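Local coordinates for protein translation initiation inhibitor (Streptococcus pyogenes, PDB 2EWC) that is of unknown function but belongs to the highly conserved YjgF family and may inhibit translation initiation, at the interface of chains A and B and the interface of chains A and C. Coordinates in Å, arbitrary orientation; residue numbers count along the deposited sequence, not the author numbering. Chains: chain A/B/C, conserved hypothetical protein.

Contact 1: the interface of chains A and B. Residues chain A 100-103; chain B 73-74, 76.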
loop_
_atom_site.group_PDB
_atom_site.type_symbol
_atom_site.label_atom_id
_atom_site.label_comp_id
_atom_site.label_asym_id
_atom_site.label_seq_id
_atom_site.Cartn_x
_atom_site.Cartn_y
_atom_site.Cartn_z
ATOM N N GLU A 100 -26.865 6.224 -0.971
ATOM C CA GLU A 100 -26.210 5.376 -1.955
ATOM C C GLU A 100 -25.302 6.245 -2.807
ATOM O O GLU A 100 -25.523 7.468 -2.906
ATOM C CB GLU A 100 -27.252 4.713 -2.855
ATOM C CG GLU A 100 -28.232 3.881 -2.086
ATOM C CD GLU A 100 -27.580 2.651 -1.450
ATOM O OE1 GLU A 100 -26.595 2.098 -2.025
ATOM O OE2 GLU A 100 -28.061 2.243 -0.367
ATOM N N PHE A 101 -24.313 5.610 -3.428
ATOM C CA PHE A 101 -23.424 6.250 -4.389
ATOM C C PHE A 101 -23.555 5.570 -5.746
ATOM O O PHE A 101 -23.965 4.419 -5.815
ATOM C CB PHE A 101 -21.997 6.091 -3.916
ATOM C CG PHE A 101 -21.716 6.753 -2.578
ATOM C CD1 PHE A 101 -21.801 8.137 -2.432
ATOM C CD2 PHE A 101 -21.355 5.987 -1.485
ATOM C CE1 PHE A 101 -21.524 8.750 -1.187
ATOM C CE2 PHE A 101 -21.054 6.577 -0.253
ATOM C CZ PHE A 101 -21.139 7.963 -0.110
ATOM N N ALA A 102 -23.182 6.260 -6.819
ATOM C CA ALA A 102 -23.183 5.624 -8.146
ATOM C C ALA A 102 -21.888 4.858 -8.300
ATOM O O ALA A 102 -21.171 5.020 -9.278
ATOM C CB ALA A 102 -23.335 6.660 -9.241
ATOM N N HIS A 103 -21.584 4.036 -7.303
ATOM C CA HIS A 103 -20.395 3.204 -7.296
ATOM C C HIS A 103 -20.735 2.039 -6.384
ATOM O O HIS A 103 -21.536 2.187 -5.439
ATOM C CB HIS A 103 -19.183 3.977 -6.753
ATOM C CG HIS A 103 -17.943 3.144 -6.638
ATOM N ND1 HIS A 103 -16.861 3.293 -7.480
ATOM C CD2 HIS A 103 -17.622 2.142 -5.785
ATOM C CE1 HIS A 103 -15.927 2.422 -7.142
ATOM N NE2 HIS A 103 -16.369 1.706 -6.123
ATOM N N VAL B 73 -29.587 7.476 -7.786
ATOM C CA VAL B 73 -28.323 8.191 -7.953
ATOM C C VAL B 73 -27.483 7.657 -9.134
ATOM O O VAL B 73 -26.619 8.359 -9.656
ATOM C CB VAL B 73 -27.506 8.210 -6.628
ATOM C CG1 VAL B 73 -26.885 6.840 -6.328
ATOM C CG2 VAL B 73 -26.455 9.317 -6.658
ATOM N N TRP B 74 -27.744 6.424 -9.567
ATOM C CA TRP B 74 -27.075 5.887 -10.774
ATOM C C TRP B 74 -27.402 6.635 -12.090
ATOM O O TRP B 74 -26.829 6.335 -13.148
ATOM C CB TRP B 74 -27.339 4.400 -10.923
ATOM C CG TRP B 74 -26.725 3.565 -9.831
ATOM C CD1 TRP B 74 -27.329 3.172 -8.662
ATOM C CD2 TRP B 74 -25.409 3.005 -9.813
ATOM N NE1 TRP B 74 -26.453 2.405 -7.912
ATOM C CE2 TRP B 74 -25.274 2.284 -8.604
ATOM C CE3 TRP B 74 -24.320 3.047 -10.704
ATOM C CZ2 TRP B 74 -24.093 1.606 -8.259
ATOM C CZ3 TRP B 74 -23.162 2.374 -10.373
ATOM C CH2 TRP B 74 -23.059 1.658 -9.151
ATOM N N ILE B 76 -26.624 9.765 -12.312
ATOM C CA ILE B 76 -25.566 10.792 -12.417
ATOM C C ILE B 76 -25.013 10.983 -13.852
ATOM O O ILE B 76 -24.884 12.114 -14.280
ATOM C CB ILE B 76 -24.414 10.562 -11.409
ATOM C CG1 ILE B 76 -24.804 11.058 -10.008
ATOM C CG2 ILE B 76 -23.123 11.317 -11.810
ATOM C CD1 ILE B 76 -23.899 10.489 -8.948
#
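The loop of chain A at residues 100-103 meets chain B at the 3-10 helix 73-75 and the first turn of helix 76-87. The patch belongs to the A-B interface, probably the trimer interface of the YjgF family. The loop of one subunit rests on the 3-10 helix of the next. The contact is apolar, and A:Ala102 and B:Trp74 bury the most surface. The backbone of A:Ala102 runs across one face of the B:Trp74 indole. Its CA stands 3.7 Å above the ring plane, over the centre. Its carbonyl C is 3.6 Å from the centroid of the six-membered ring. The carbonyl O of A:Phe101 lies on the same face, nearer the rim. Next along the chain, the backbone N of A:His103 reaches B:Trp74 CH2 at 3.4 Å. B:Trp74 CG is anti to its own carbonyl carbon, and chi2 of 93° turns the indole flat side toward the loop. The methyl of A:Ala102 points toward the start of the helix. There its CB meets B:Ile76 CD1 at 3.9 Å. B:Val73 closes the other end of the patch. Its CG1 sits between the backbone N and the carbonyl carbon (chi1 74°). This branch touches A:Phe101 C at 3.6 Å.

Contact 2: the interface of chains A and C. Residues chain A 72, 74-75, 78; chain C 105-107.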
loop_
_atom_site.group_PDB
_atom_site.type_symbol
_atom_site.label_atom_id
_atom_site.label_comp_id
_atom_site.label_asym_id
_atom_site.label_seq_id
_atom_site.Cartn_x
_atom_site.Cartn_y
_atom_site.Cartn_z
ATOM N N ASP A 72 -22.945 4.092 5.309
ATOM C CA ASP A 72 -23.469 3.653 6.599
ATOM C C ASP A 72 -23.202 4.755 7.624
ATOM O O ASP A 72 -22.085 4.915 8.093
ATOM C CB ASP A 72 -22.808 2.320 7.029
ATOM C CG ASP A 72 -23.302 1.815 8.415
ATOM O OD1 ASP A 72 -24.124 2.501 9.079
ATOM O OD2 ASP A 72 -22.872 0.713 8.845
ATOM N N TRP A 74 -23.897 5.109 10.647
ATOM C CA TRP A 74 -23.428 4.649 11.954
ATOM C C TRP A 74 -21.894 4.656 12.054
ATOM O O TRP A 74 -21.325 4.375 13.103
ATOM C CB TRP A 74 -23.989 3.272 12.292
ATOM C CG TRP A 74 -25.497 3.276 12.549
ATOM C CD1 TRP A 74 -26.501 3.001 11.636
ATOM C CD2 TRP A 74 -26.157 3.573 13.788
ATOM N NE1 TRP A 74 -27.732 3.103 12.251
ATOM C CE2 TRP A 74 -27.548 3.446 13.566
ATOM C CE3 TRP A 74 -25.705 3.908 15.073
ATOM C CZ2 TRP A 74 -28.495 3.651 14.589
ATOM C CZ3 TRP A 74 -26.636 4.102 16.081
ATOM C CH2 TRP A 74 -28.017 3.969 15.835
ATOM N N ASN A 75 -21.230 4.981 10.959
ATOM C CA ASN A 75 -19.799 5.233 11.002
ATOM C C ASN A 75 -19.421 6.635 11.450
ATOM O O ASN A 75 -18.243 6.979 11.420
ATOM C CB ASN A 75 -19.168 4.957 9.640
ATOM C CG ASN A 75 -19.035 3.470 9.369
ATOM O OD1 ASN A 75 -18.683 2.698 10.260
ATOM N ND2 ASN A 75 -19.334 3.066 8.154
ATOM N N VAL A 78 -16.419 6.947 13.761
ATOM C CA VAL A 78 -15.124 6.746 13.134
ATOM C C VAL A 78 -14.631 8.076 12.590
ATOM O O VAL A 78 -13.450 8.397 12.730
ATOM C CB VAL A 78 -15.171 5.716 11.954
ATOM C CG1 VAL A 78 -13.771 5.526 11.363
ATOM C CG2 VAL A 78 -15.762 4.399 12.414
ATOM N N GLY C 105 -25.583 0.117 13.087
ATOM C CA GLY C 105 -24.582 -0.335 12.112
ATOM C C GLY C 105 -23.212 0.079 12.596
ATOM O O GLY C 105 -22.980 0.179 13.795
ATOM N N GLY C 106 -22.307 0.347 11.658
ATOM C CA GLY C 106 -20.988 0.869 11.970
ATOM C C GLY C 106 -20.128 -0.112 12.754
ATOM O O GLY C 106 -20.356 -1.328 12.684
ATOM N N PRO C 107 -19.133 0.408 13.513
ATOM C CA PRO C 107 -18.203 -0.413 14.298
ATOM C C PRO C 107 -18.993 -1.375 15.172
ATOM O O PRO C 107 -19.853 -0.941 15.975
ATOM C CB PRO C 107 -17.493 0.621 15.186
ATOM C CG PRO C 107 -17.527 1.874 14.385
ATOM C CD PRO C 107 -18.862 1.848 13.682
#
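C:Gly106 and C:Pro107 bury the most surface here, against A:Asp72, A:Asn75 and A:Val78. In this YjgF-family protein they belong to a Gly-Gly-Pro loop. The loop of chain C lies along the 3-10 helix 73-75 of chain A and the start of helix 76-86. The whole interface is two-fold symmetric, so the same contacts recur with the chains exchanged. Whether this pairing forms in solution cannot be told from the crystal alone. The backbone N of C:Gly106 donates to the A:Asp72 carboxylate at OD2, 2.9 Å away, with 154° at the hydrogen. It arrives on the syn side, 32° out of the carboxylate plane. A:Asp72 has CG anti to its backbone N (chi1 179°). Its other oxygen, OD1, accepts from the backbone N of A:Trp74 at 3.1 Å, met from above the carboxylate plane. That bond caps the start of the 3-10 helix and likely steadies the carboxylate. C:Gly106 has a positive phi, and its CA lies against the A:Asn75 amide oxygen OD1 at 3.4 Å. The same OD1 meets CD of C:Pro107 at 3.5 Å. Further along, CG of the proline ring touches A:Val78 CG2 at 3.7 Å, and the two side chains cross obliquely. At the other end, the backbone N of C:Gly105 stands 3.2 Å above the A:Trp74 indole plane, toward the rim. A:Trp74 CB packs on the C:Gly105 CA at 3.7 Å.

Contact 3: the interface of chains A and B. Residues chain A 26-29, 67, 69, 115; chain B 65, 67, 93-95.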
loop_
_atom_site.group_PDB
_atom_site.type_symbol
_atom_site.label_atom_id
_atom_site.label_comp_id
_atom_site.label_asym_id
_atom_site.label_seq_id
_atom_site.Cartn_x
_atom_site.Cartn_y
_atom_site.Cartn_z
ATOM N N TYR A 26 -15.670 26.731 -2.397
ATOM C CA TYR A 26 -16.633 25.634 -2.420
ATOM C C TYR A 26 -15.948 24.415 -2.943
ATOM O O TYR A 26 -15.489 24.400 -4.073
ATOM C CB TYR A 26 -17.846 25.996 -3.288
ATOM C CG TYR A 26 -18.671 27.054 -2.614
ATOM C CD1 TYR A 26 -19.777 26.716 -1.825
ATOM C CD2 TYR A 26 -18.302 28.399 -2.686
ATOM C CE1 TYR A 26 -20.510 27.701 -1.160
ATOM C CE2 TYR A 26 -19.046 29.391 -2.012
ATOM C CZ TYR A 26 -20.141 29.025 -1.259
ATOM O OH TYR A 26 -20.866 30.010 -0.590
ATOM N N LEU A 27 -15.844 23.408 -2.091
ATOM C CA LEU A 27 -15.268 22.145 -2.471
ATOM C C LEU A 27 -16.327 21.225 -3.072
ATOM O O LEU A 27 -17.439 21.096 -2.530
ATOM C CB LEU A 27 -14.628 21.512 -1.241
ATOM C CG LEU A 27 -13.316 22.221 -0.838
ATOM C CD1 LEU A 27 -13.244 22.592 0.658
ATOM C CD2 LEU A 27 -12.136 21.406 -1.245
ATOM N N ASN A 28 -15.970 20.593 -4.192
ATOM C CA ASN A 28 -16.732 19.499 -4.800
ATOM C C ASN A 28 -16.589 18.302 -3.878
ATOM O O ASN A 28 -15.659 18.277 -3.061
ATOM C CB ASN A 28 -16.074 19.185 -6.153
ATOM C CG ASN A 28 -16.850 18.188 -6.994
ATOM O OD1 ASN A 28 -16.554 16.988 -6.991
ATOM N ND2 ASN A 28 -17.821 18.670 -7.728
ATOM N N TYR A 29 -17.441 17.283 -4.015
ATOM C CA TYR A 29 -17.266 16.082 -3.187
ATOM C C TYR A 29 -15.806 15.586 -3.248
ATOM O O TYR A 29 -15.178 15.614 -4.301
ATOM C CB TYR A 29 -18.252 14.954 -3.544
ATOM C CG TYR A 29 -18.027 14.334 -4.906
ATOM C CD1 TYR A 29 -17.171 13.246 -5.070
ATOM C CD2 TYR A 29 -18.665 14.847 -6.034
ATOM C CE1 TYR A 29 -16.963 12.676 -6.338
ATOM C CE2 TYR A 29 -18.462 14.295 -7.299
ATOM C CZ TYR A 29 -17.615 13.219 -7.446
ATOM O OH TYR A 29 -17.413 12.682 -8.711
ATOM N N ASP A 67 -20.360 18.800 4.508
ATOM C CA ASP A 67 -21.415 17.758 4.425
ATOM C C ASP A 67 -20.749 16.400 4.256
ATOM O O ASP A 67 -19.960 16.218 3.333
ATOM C CB ASP A 67 -22.336 18.004 3.242
ATOM C CG ASP A 67 -23.238 19.220 3.439
ATOM O OD1 ASP A 67 -23.623 19.502 4.600
ATOM O OD2 ASP A 67 -23.573 19.901 2.435
ATOM N N LEU A 69 -21.055 12.308 3.643
ATOM C CA LEU A 69 -21.890 11.321 2.979
ATOM C C LEU A 69 -21.375 9.918 3.303
ATOM O O LEU A 69 -20.208 9.555 2.999
ATOM C CB LEU A 69 -21.824 11.558 1.472
ATOM C CG LEU A 69 -22.850 12.532 0.853
ATOM C CD1 LEU A 69 -23.297 13.727 1.689
ATOM C CD2 LEU A 69 -22.373 12.962 -0.532
ATOM N N ASP A 115 -17.924 17.003 1.230
ATOM C CA ASP A 115 -17.771 18.270 0.548
ATOM C C ASP A 115 -17.772 19.373 1.612
ATOM O O ASP A 115 -17.853 19.087 2.807
ATOM C CB ASP A 115 -18.834 18.484 -0.550
ATOM C CG ASP A 115 -20.161 19.012 -0.011
ATOM O OD1 ASP A 115 -20.348 19.061 1.235
ATOM O OD2 ASP A 115 -21.036 19.404 -0.828
ATOM N N GLN B 65 -21.968 26.247 -6.595
ATOM C CA GLN B 65 -22.160 24.967 -5.891
ATOM C C GLN B 65 -23.571 24.463 -6.131
ATOM O O GLN B 65 -24.501 25.253 -6.186
ATOM C CB GLN B 65 -21.868 25.095 -4.374
ATOM C CG GLN B 65 -21.632 23.755 -3.670
ATOM C CD GLN B 65 -22.936 23.074 -3.259
ATOM O OE1 GLN B 65 -23.953 23.741 -3.089
ATOM N NE2 GLN B 65 -22.908 21.738 -3.100
ATOM N N ASP B 67 -26.285 21.037 -5.227
ATOM C CA ASP B 67 -26.602 19.742 -4.625
ATOM C C ASP B 67 -27.634 19.077 -5.536
ATOM O O ASP B 67 -28.639 19.702 -5.856
ATOM C CB ASP B 67 -27.175 19.921 -3.214
ATOM C CG ASP B 67 -26.102 20.155 -2.174
ATOM O OD1 ASP B 67 -24.908 20.048 -2.512
ATOM O OD2 ASP B 67 -26.436 20.439 -0.999
ATOM N N ALA B 93 -18.782 23.353 -8.183
ATOM C CA ALA B 93 -18.535 22.244 -7.258
ATOM C C ALA B 93 -19.888 21.575 -7.050
ATOM O O ALA B 93 -20.917 22.257 -7.058
ATOM C CB ALA B 93 -18.009 22.752 -5.955
ATOM N N ARG B 94 -19.913 20.256 -6.886
ATOM C CA ARG B 94 -21.182 19.610 -6.582
ATOM C C ARG B 94 -21.076 18.415 -5.655
ATOM O O ARG B 94 -19.985 17.916 -5.357
ATOM C CB ARG B 94 -21.930 19.212 -7.868
ATOM C CG ARG B 94 -21.533 17.872 -8.390
ATOM C CD ARG B 94 -22.497 17.344 -9.450
ATOM N NE ARG B 94 -21.986 17.659 -10.779
ATOM C CZ ARG B 94 -21.353 16.807 -11.584
ATOM N NH1 ARG B 94 -21.147 15.538 -11.246
ATOM N NH2 ARG B 94 -20.933 17.242 -12.755
ATOM N N LYS B 95 -22.239 17.957 -5.214
ATOM C CA LYS B 95 -22.370 16.620 -4.675
ATOM C C LYS B 95 -23.727 16.067 -5.104
ATOM O O LYS B 95 -24.635 16.842 -5.432
ATOM C CB LYS B 95 -22.217 16.624 -3.145
ATOM C CG LYS B 95 -23.289 17.324 -2.400
ATOM C CD LYS B 95 -23.254 16.835 -0.930
ATOM C CE LYS B 95 -24.183 17.630 -0.037
ATOM N NZ LYS B 95 -23.763 19.070 -0.050
HETATM O O HOH W 1 -20.433 20.540 -3.174
#
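The A:Tyr26 ring has B:Gln65 CB over one face at the CD1 rim, 3.7 Å from CD1. The two side chains cross at about a right angle, with ring and amide planes 26° apart. The A:Tyr29 ring carries the A:Asn28 amide OD1 above one face, offset toward the rim. As modelled, A:Asn28 ND2 faces the backbone N of B:Arg94. Both can only donate, so the amide orientation is doubtful. Nearby, the backbone N of A:Tyr29 donates to B:Arg94 O at 2.9 Å, linking strand 24-30 to strand 93-98. The A-B interface is probably the one that builds the homotrimer typical of the YjgF family. B:Arg94 lies in a Pro-Ala-Arg segment and probably matches the conserved arginine of the family's inter-subunit cleft.

B:Lys95 buries the most surface of the patch. Its chain crosses both chain A aspartates, and a bend at chi4 (-61°) turns the ammonium between carboxylates. NZ forms salt bridges to A:Asp67 OD2 at 2.6 Å, on the anti side, and to A:Asp115 OD2 at 2.9 Å, on the syn side. It also bridges to B:Asp67 OD1 within its own chain. This placement may ease the closeness of the three carboxylates. A:Asp67 N donates to A:Asp115 OD1 at 3.3 Å, which helps to place that carboxylate. B:Asp67 OD1 also accepts from B:Gln65 NE2, which reaches it from the opposite face of the carboxylate. Water 1 joins B:Gln65 NE2 to A:Leu27 O and to A:Asp115 OD2, the last at 2.7 Å.

Contacts 1 and 3 belong to the same A-B interface, their C-alpha centres about 15 Å apart. Contact 2 joins chains A and C. Its C-alpha centre is about 20 Å from that of contact 1 and 22 Å from that of contact 3. Contacts 1 and 2 use the same elements in different copies: the 3-10 helix 73-75 and the loop after strand 93-98. Trp74 serves both, taking the loop of one neighbour on one indole face and the loop of another on the opposite face. Contact 2 may thus join probable trimers in the deposited twelve-copy assembly, though the crystal does not prove this.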